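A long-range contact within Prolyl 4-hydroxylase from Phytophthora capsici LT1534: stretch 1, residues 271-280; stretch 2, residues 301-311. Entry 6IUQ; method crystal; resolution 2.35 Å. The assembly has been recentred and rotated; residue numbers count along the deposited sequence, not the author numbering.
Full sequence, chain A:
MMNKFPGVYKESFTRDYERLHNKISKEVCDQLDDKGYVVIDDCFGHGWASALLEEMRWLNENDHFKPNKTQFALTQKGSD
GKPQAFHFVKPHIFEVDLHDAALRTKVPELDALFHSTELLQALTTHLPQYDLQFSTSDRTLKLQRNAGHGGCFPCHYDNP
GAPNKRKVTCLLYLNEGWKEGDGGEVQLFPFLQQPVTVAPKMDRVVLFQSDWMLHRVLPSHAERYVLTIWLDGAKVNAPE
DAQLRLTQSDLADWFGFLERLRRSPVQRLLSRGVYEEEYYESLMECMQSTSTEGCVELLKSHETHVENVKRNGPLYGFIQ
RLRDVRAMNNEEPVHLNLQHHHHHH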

ATOM      1  N   SER A 271     -15.444  -6.438  -1.636  1.00 17.65           N
ATOM      2  CA  SER A 271     -14.853  -5.954  -0.384  1.00 22.64           C
ATOM      3  C   SER A 271     -15.758  -4.995   0.381  1.00 17.88           C
ATOM      4  O   SER A 271     -15.774  -5.013   1.612  1.00 20.76           O
ATOM      5  CB  SER A 271     -13.502  -5.275  -0.648  1.00 18.33           C
ATOM      6  OG  SER A 271     -13.674  -4.090  -1.415  1.00 23.78           O
ATOM      7  N   ARG A 272     -16.503  -4.153  -0.330  1.00 19.11           N
ATOM      8  CA  ARG A 272     -17.332  -3.176   0.373  1.00 22.30           C
ATOM      9  C   ARG A 272     -18.457  -3.898   1.102  1.00 18.13           C
ATOM     10  O   ARG A 272     -18.810  -3.530   2.221  1.00 22.04           O
ATOM     11  CB  ARG A 272     -17.886  -2.117  -0.584  1.00 21.43           C
ATOM     12  CG  ARG A 272     -18.607  -0.976   0.133  1.00 24.93           C
ATOM     13  CD  ARG A 272     -19.026   0.113  -0.837  1.00 27.26           C
ATOM     14  NE  ARG A 272     -17.885   0.742  -1.505  1.00 24.11           N
ATOM     15  CZ  ARG A 272     -17.235   1.805  -1.045  1.00 28.48           C
ATOM     16  NH1 ARG A 272     -17.596   2.377   0.110  1.00 24.49           N
ATOM     17  NH2 ARG A 272     -16.214   2.295  -1.739  1.00 24.95           N
ATOM     18  N   GLY A 273     -18.990  -4.950   0.489  1.00 17.80           N
ATOM     19  CA  GLY A 273     -19.949  -5.827   1.149  1.00 14.40           C
ATOM     20  C   GLY A 273     -19.349  -6.607   2.303  1.00 19.04           C
ATOM     21  O   GLY A 273     -19.855  -6.585   3.414  1.00 20.95           O
ATOM     22  N   VAL A 274     -18.238  -7.294   2.063  1.00 24.36           N
ATOM     23  CA  VAL A 274     -17.650  -8.091   3.132  1.00 20.76           C
ATOM     24  C   VAL A 274     -17.168  -7.197   4.284  1.00 20.33           C
ATOM     25  O   VAL A 274     -17.341  -7.527   5.452  1.00 25.06           O
ATOM     26  CB  VAL A 274     -16.499  -8.962   2.606  1.00 22.19           C
ATOM     27  CG1 VAL A 274     -15.837  -9.705   3.751  1.00 18.86           C
ATOM     28  CG2 VAL A 274     -17.002  -9.928   1.542  1.00 17.76           C
ATOM     29  N   TYR A 275     -16.606  -6.038   3.970  1.00 22.51           N
ATOM     30  CA  TYR A 275     -16.068  -5.176   5.020  1.00 21.78           C
ATOM     31  C   TYR A 275     -16.881  -3.892   5.216  1.00 24.15           C
ATOM     32  O   TYR A 275     -16.325  -2.852   5.547  1.00 27.03           O
ATOM     33  CB  TYR A 275     -14.610  -4.823   4.701  1.00 22.96           C
ATOM     34  CG  TYR A 275     -13.679  -6.009   4.802  1.00 18.35           C
ATOM     35  CD1 TYR A 275     -13.629  -6.969   3.801  1.00 18.71           C
ATOM     36  CD2 TYR A 275     -12.868  -6.176   5.904  1.00 21.14           C
ATOM     37  CE1 TYR A 275     -12.793  -8.072   3.903  1.00 20.94           C
ATOM     38  CE2 TYR A 275     -12.022  -7.257   6.015  1.00 23.92           C
ATOM     39  CZ  TYR A 275     -11.989  -8.203   5.011  1.00 21.19           C
ATOM     40  OH  TYR A 275     -11.150  -9.275   5.123  1.00 16.98           O
ATOM     41  N   GLU A 276     -18.192  -3.969   5.015  1.00 24.04           N
ATOM     42  CA  GLU A 276     -19.074  -2.822   5.191  1.00 25.43           C
ATOM     43  C   GLU A 276     -18.817  -2.023   6.464  1.00 22.21           C
ATOM     44  O   GLU A 276     -18.744  -0.800   6.426  1.00 23.91           O
ATOM     45  CB  GLU A 276     -20.533  -3.282   5.183  1.00 28.20           C
ATOM     46  CG  GLU A 276     -21.518  -2.158   4.905  1.00 29.83           C
ATOM     47  CD  GLU A 276     -22.966  -2.573   5.135  1.00 36.90           C
ATOM     48  OE1 GLU A 276     -23.341  -3.729   4.817  1.00 31.51           O
ATOM     49  OE2 GLU A 276     -23.725  -1.731   5.661  1.00 37.17           O
ATOM     50  N   GLU A 277     -18.668  -2.705   7.591  1.00 22.78           N
ATOM     51  CA  GLU A 277     -18.490  -2.020   8.864  1.00 22.78           C
ATOM     52  C   GLU A 277     -17.222  -1.172   8.836  1.00 28.65           C
ATOM     53  O   GLU A 277     -17.235  -0.001   9.240  1.00 21.84           O
ATOM     54  CB  GLU A 277     -18.437  -3.018  10.026  1.00 28.81           C
ATOM     55  CG  GLU A 277     -19.684  -3.887  10.189  1.00 30.15           C
ATOM     56  CD  GLU A 277     -19.836  -4.928   9.074  1.00 39.31           C
ATOM     57  OE1 GLU A 277     -18.838  -5.237   8.374  1.00 36.67           O
ATOM     58  OE2 GLU A 277     -20.966  -5.422   8.878  1.00 43.18           O
ATOM     59  N   GLU A 278     -16.131  -1.764   8.345  1.00 26.34           N
ATOM     60  CA  GLU A 278     -14.857  -1.051   8.240  1.00 23.14           C
ATOM     61  C   GLU A 278     -14.909   0.133   7.261  1.00 19.18           C
ATOM     62  O   GLU A 278     -14.447   1.231   7.583  1.00 21.37           O
ATOM     63  CB  GLU A 278     -13.736  -2.008   7.827  1.00 22.47           C
ATOM     64  CG  GLU A 278     -13.263  -2.929   8.933  1.00 21.59           C
ATOM     65  CD  GLU A 278     -14.141  -4.157   9.143  1.00 25.71           C
ATOM     66  OE1 GLU A 278     -14.949  -4.508   8.260  1.00 26.87           O
ATOM     67  OE2 GLU A 278     -14.018  -4.787  10.213  1.00 31.13           O
ATOM     68  N   TYR A 279     -15.453  -0.084   6.070  1.00 18.32           N
ATOM     69  CA  TYR A 279     -15.670   1.009   5.127  1.00 18.79           C
ATOM     70  C   TYR A 279     -16.527   2.128   5.736  1.00 19.46           C
ATOM     71  O   TYR A 279     -16.191   3.312   5.636  1.00 17.14           O
ATOM     72  CB  TYR A 279     -16.349   0.500   3.864  1.00 19.57           C
ATOM     73  CG  TYR A 279     -15.461  -0.083   2.781  1.00 20.31           C
ATOM     74  CD1 TYR A 279     -14.995  -1.386   2.861  1.00 21.55           C
ATOM     75  CD2 TYR A 279     -15.159   0.646   1.640  1.00 20.66           C
ATOM     76  CE1 TYR A 279     -14.209  -1.945   1.833  1.00 21.26           C
ATOM     77  CE2 TYR A 279     -14.385   0.104   0.609  1.00 21.55           C
ATOM     78  CZ  TYR A 279     -13.913  -1.196   0.718  1.00 21.14           C
ATOM     79  OH  TYR A 279     -13.150  -1.739  -0.288  1.00 18.88           O
ATOM     80  N   TYR A 280     -17.634   1.753   6.366  1.00 21.21           N
ATOM     81  CA  TYR A 280     -18.529   2.741   6.963  1.00 19.64           C
ATOM     82  C   TYR A 280     -17.843   3.512   8.096  1.00 20.55           C
ATOM     83  O   TYR A 280     -17.928   4.748   8.159  1.00 24.31           O
ATOM     84  CB  TYR A 280     -19.816   2.070   7.466  1.00 21.05           C
ATOM     85  CG  TYR A 280     -20.864   3.046   7.977  1.00 20.92           C
ATOM     86  CD1 TYR A 280     -21.749   3.664   7.105  1.00 20.03           C
ATOM     87  CD2 TYR A 280     -20.969   3.344   9.340  1.00 19.44           C
ATOM     88  CE1 TYR A 280     -22.716   4.555   7.563  1.00 20.92           C
ATOM     89  CE2 TYR A 280     -21.932   4.231   9.809  1.00 23.64           C
ATOM     90  CZ  TYR A 280     -22.798   4.834   8.910  1.00 22.17           C
ATOM     91  OH  TYR A 280     -23.736   5.723   9.359  1.00 17.52           O
ATOM     92  N   SER A 301     -22.350   7.447  -1.952  1.00 28.19           N
ATOM     93  CA  SER A 301     -21.859   6.467  -2.908  1.00 28.58           C
ATOM     94  C   SER A 301     -21.793   5.087  -2.254  1.00 23.66           C
ATOM     95  O   SER A 301     -22.226   4.087  -2.825  1.00 25.94           O
ATOM     96  CB  SER A 301     -20.494   6.908  -3.443  1.00 25.43           C
ATOM     97  OG  SER A 301     -19.977   5.945  -4.321  1.00 35.01           O
ATOM     98  N   HIS A 302     -21.290   5.044  -1.024  1.00 24.31           N
ATOM     99  CA  HIS A 302     -21.221   3.800  -0.252  1.00 24.15           C
ATOM    100  C   HIS A 302     -22.616   3.240   0.017  1.00 25.65           C
ATOM    101  O   HIS A 302     -22.921   2.061  -0.232  1.00 23.18           O
ATOM    102  CB  HIS A 302     -20.489   4.064   1.063  1.00 18.86           C
ATOM    103  CG  HIS A 302     -20.658   2.989   2.080  1.00 21.65           C
ATOM    104  ND1 HIS A 302     -19.727   1.987   2.270  1.00 23.21           N
ATOM    105  CD2 HIS A 302     -21.646   2.759   2.983  1.00 22.01           C
ATOM    106  CE1 HIS A 302     -20.133   1.188   3.243  1.00 19.27           C
ATOM    107  NE2 HIS A 302     -21.294   1.636   3.693  1.00 23.86           N
ATOM    108  N   GLU A 303     -23.453   4.117   0.543  1.00 22.98           N
ATOM    109  CA  GLU A 303     -24.844   3.833   0.842  1.00 25.20           C
ATOM    110  C   GLU A 303     -25.584   3.219  -0.348  1.00 23.75           C
ATOM    111  O   GLU A 303     -26.286   2.215  -0.211  1.00 27.60           O
ATOM    112  CB  GLU A 303     -25.493   5.138   1.282  1.00 29.94           C
ATOM    113  CG  GLU A 303     -26.922   5.096   1.673  1.00 36.72           C
ATOM    114  CD  GLU A 303     -27.338   6.440   2.241  1.00 43.86           C
ATOM    115  OE1 GLU A 303     -28.174   7.125   1.603  1.00 42.83           O
ATOM    116  OE2 GLU A 303     -26.792   6.819   3.305  1.00 42.25           O
ATOM    117  N   THR A 304     -25.413   3.822  -1.516  1.00 22.41           N
ATOM    118  CA  THR A 304     -25.998   3.309  -2.755  1.00 23.81           C
ATOM    119  C   THR A 304     -25.443   1.938  -3.172  1.00 23.25           C
ATOM    120  O   THR A 304     -26.198   1.059  -3.581  1.00 22.15           O
ATOM    121  CB  THR A 304     -25.767   4.299  -3.904  1.00 29.03           C
ATOM    122  OG1 THR A 304     -26.407   5.544  -3.596  1.00 36.51           O
ATOM    123  CG2 THR A 304     -26.327   3.757  -5.195  1.00 20.70           C
ATOM    124  N   HIS A 305     -24.125   1.767  -3.079  1.00 23.76           N
ATOM    125  CA  HIS A 305     -23.489   0.500  -3.426  1.00 23.36           C
ATOM    126  C   HIS A 305     -23.971  -0.631  -2.517  1.00 26.84           C
ATOM    127  O   HIS A 305     -24.299  -1.725  -2.977  1.00 25.78           O
ATOM    128  CB  HIS A 305     -21.967   0.630  -3.350  1.00 27.45           C
ATOM    129  CG  HIS A 305     -21.234  -0.614  -3.752  1.00 40.90           C
ATOM    130  ND1 HIS A 305     -21.293  -1.786  -3.023  1.00 39.69           N
ATOM    131  CD2 HIS A 305     -20.418  -0.870  -4.803  1.00 45.05           C
ATOM    132  CE1 HIS A 305     -20.553  -2.709  -3.610  1.00 31.80           C
ATOM    133  NE2 HIS A 305     -20.014  -2.181  -4.693  1.00 42.20           N
ATOM    134  N   VAL A 306     -24.037  -0.355  -1.225  1.00 27.64           N
ATOM    135  CA  VAL A 306     -24.471  -1.343  -0.249  1.00 28.42           C
ATOM    136  C   VAL A 306     -25.902  -1.808  -0.528  1.00 28.34           C
ATOM    137  O   VAL A 306     -26.230  -2.992  -0.366  1.00 24.67           O
ATOM    138  CB  VAL A 306     -24.355  -0.761   1.202  1.00 24.37           C
ATOM    139  CG1 VAL A 306     -25.222  -1.514   2.182  1.00 32.88           C
ATOM    140  CG2 VAL A 306     -22.919  -0.762   1.651  1.00 22.90           C
ATOM    141  N   GLU A 307     -26.761  -0.881  -0.944  1.00 28.40           N
ATOM    142  CA  GLU A 307     -28.153  -1.236  -1.212  1.00 26.63           C
ATOM    143  C   GLU A 307     -28.282  -1.997  -2.540  1.00 25.90           C
ATOM    144  O   GLU A 307     -29.067  -2.927  -2.631  1.00 28.38           O
ATOM    145  CB  GLU A 307     -29.043   0.011  -1.214  1.00 26.65           C
ATOM    146  CG  GLU A 307     -30.508  -0.261  -1.582  1.00 30.70           C
ATOM    147  CD  GLU A 307     -31.232  -1.170  -0.596  1.00 37.80           C
ATOM    148  OE1 GLU A 307     -30.816  -1.247   0.581  1.00 42.64           O
ATOM    149  OE2 GLU A 307     -32.222  -1.820  -0.999  1.00 42.00           O
ATOM    150  N   ASN A 308     -27.507  -1.603  -3.554  1.00 24.75           N
ATOM    151  CA  ASN A 308     -27.420  -2.349  -4.823  1.00 24.70           C
ATOM    152  C   ASN A 308     -26.995  -3.799  -4.614  1.00 28.89           C
ATOM    153  O   ASN A 308     -27.541  -4.708  -5.227  1.00 28.98           O
ATOM    154  CB  ASN A 308     -26.432  -1.688  -5.777  1.00 21.59           C
ATOM    155  CG  ASN A 308     -26.955  -0.387  -6.356  1.00 31.32           C
ATOM    156  OD1 ASN A 308     -28.159  -0.115  -6.322  1.00 33.17           O
ATOM    157  ND2 ASN A 308     -26.054   0.416  -6.913  1.00 30.30           N
ATOM    158  N   VAL A 309     -26.021  -4.013  -3.738  1.00 25.20           N
ATOM    159  CA  VAL A 309     -25.639  -5.360  -3.393  1.00 23.88           C
ATOM    160  C   VAL A 309     -26.812  -6.085  -2.763  1.00 26.63           C
ATOM    161  O   VAL A 309     -27.124  -7.201  -3.171  1.00 29.26           O
ATOM    162  CB  VAL A 309     -24.420  -5.394  -2.446  1.00 26.60           C
ATOM    163  CG1 VAL A 309     -24.255  -6.772  -1.840  1.00 22.67           C
ATOM    164  CG2 VAL A 309     -23.162  -4.990  -3.199  1.00 24.33           C
ATOM    165  N   LYS A 310     -27.485  -5.460  -1.795  1.00 24.85           N
ATOM    166  CA  LYS A 310     -28.590  -6.129  -1.095  1.00 25.33           C
ATOM    167  C   LYS A 310     -29.759  -6.472  -2.029  1.00 30.14           C
ATOM    168  O   LYS A 310     -30.454  -7.468  -1.816  1.00 36.30           O
ATOM    169  CB  LYS A 310     -29.101  -5.277   0.076  1.00 33.05           C
ATOM    170  CG  LYS A 310     -28.050  -5.040   1.159  1.00 37.55           C
ATOM    171  CD  LYS A 310     -28.660  -4.587   2.483  1.00 41.98           C
ATOM    172  CE  LYS A 310     -27.591  -4.000   3.416  1.00 39.62           C
ATOM    173  NZ  LYS A 310     -26.442  -4.947   3.651  1.00 50.16           N
ATOM    174  N   ARG A 311     -29.979  -5.652  -3.054  1.00 24.31           N
ATOM    175  CA  ARG A 311     -30.989  -5.950  -4.066  1.00 29.26           C
ATOM    176  C   ARG A 311     -30.580  -7.082  -5.020  1.00 37.05           C
ATOM    177  O   ARG A 311     -31.430  -7.690  -5.663  1.00 37.59           O
ATOM    178  CB  ARG A 311     -31.292  -4.709  -4.889  1.00 30.99           C
ATOM    179  CG  ARG A 311     -32.138  -3.677  -4.164  1.00 39.45           C
ATOM    180  CD  ARG A 311     -31.971  -2.325  -4.822  1.00 43.06           C
ATOM    181  NE  ARG A 311     -32.558  -1.257  -4.021  1.00 53.16           N
ATOM    182  CZ  ARG A 311     -33.501  -0.433  -4.460  1.00 57.64           C
ATOM    183  NH1 ARG A 311     -33.962  -0.548  -5.702  1.00 54.80           N
ATOM    184  NH2 ARG A 311     -33.973   0.514  -3.660  1.00 56.10           N
TER
HETATM  185  O   HOH W   1     -22.769   0.592   5.738  1.00 21.39           O

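Helix 276-280 runs nearly antiparallel to helix 301-311 (167°), their axes coming within 11.4 Å; a short helix, 271-274, precedes it. The two stretches are joined here mostly by long polar side chains gathered around one histidine; the contact buries 406 Å² in all. At that separation the backbones cannot meet, so side chains bridge the gap, the long ones of Arg272 and Glu276 most from stretch 1.

Ser271 points away from the second stretch, but it matters indirectly: its OG lies 2.7 Å from Tyr279 OH, a hydrogen bond that ties the end of the tyrosine to the preceding helix. Arg272 is the first residue to cross. Its CA-to-CB bond points toward the partner, and a t, t, m chain carries the guanidinium alongside the His302 ring, where Arg272 NH1 donates to His302 ND1 at 3.1 Å, near the planes of both groups. The aliphatic part is used as well: Arg272 CD sits over one face of the His305 ring, 4.0 Å from its centroid, in a CH-pi contact. An arginine suits this place because it offers a greasy stem to one histidine and a donor to another. The arrangement has a cost, since His305 ND1 is buried without a partner.

Gly273 contributes no side chain and Val274 is out of reach. Tyr275 leaves helical geometry and occupies the N-cap position of the helix that starts at Glu276. This break separates two short helical runs, both of which supply contacts.

Glu276 points toward the partner with chi1 and chi2 both t, and its extended carboxylate serves several neighbours. Glu276 OE1 forms a salt bridge with Lys310 NZ at 3.5 Å, the lysine's end coming nearer although its CA-to-CB bond points sideways. Glu276 OE2 accepts from a water at 2.5 Å, and the same water lies 2.7 Å from His302 NE2, so both ring nitrogens of His302 are engaged. Glu276 OE2 also lies 3.8 Å from Val306 CG1, a small branched side chain, pointing toward stretch 1, that packs against the carboxylate and has no hydrogen-bonding group of its own.

Glu277 and Glu278 take no part. Tyr279 starts toward the partner, bringing its CB to 3.9 Å from His302 CE1, but its ring leads away to Ser271. Tyr280, more exposed, places CD1 4.0 Å from His302 NE2; the two rings meet obliquely, with planes at 49°.

The rule is plain: His302, the knob, sits in a hole formed by Arg272, Glu276, Tyr279 and Tyr280, packed by carbon while its nitrogens are satisfied by an arginine and a water.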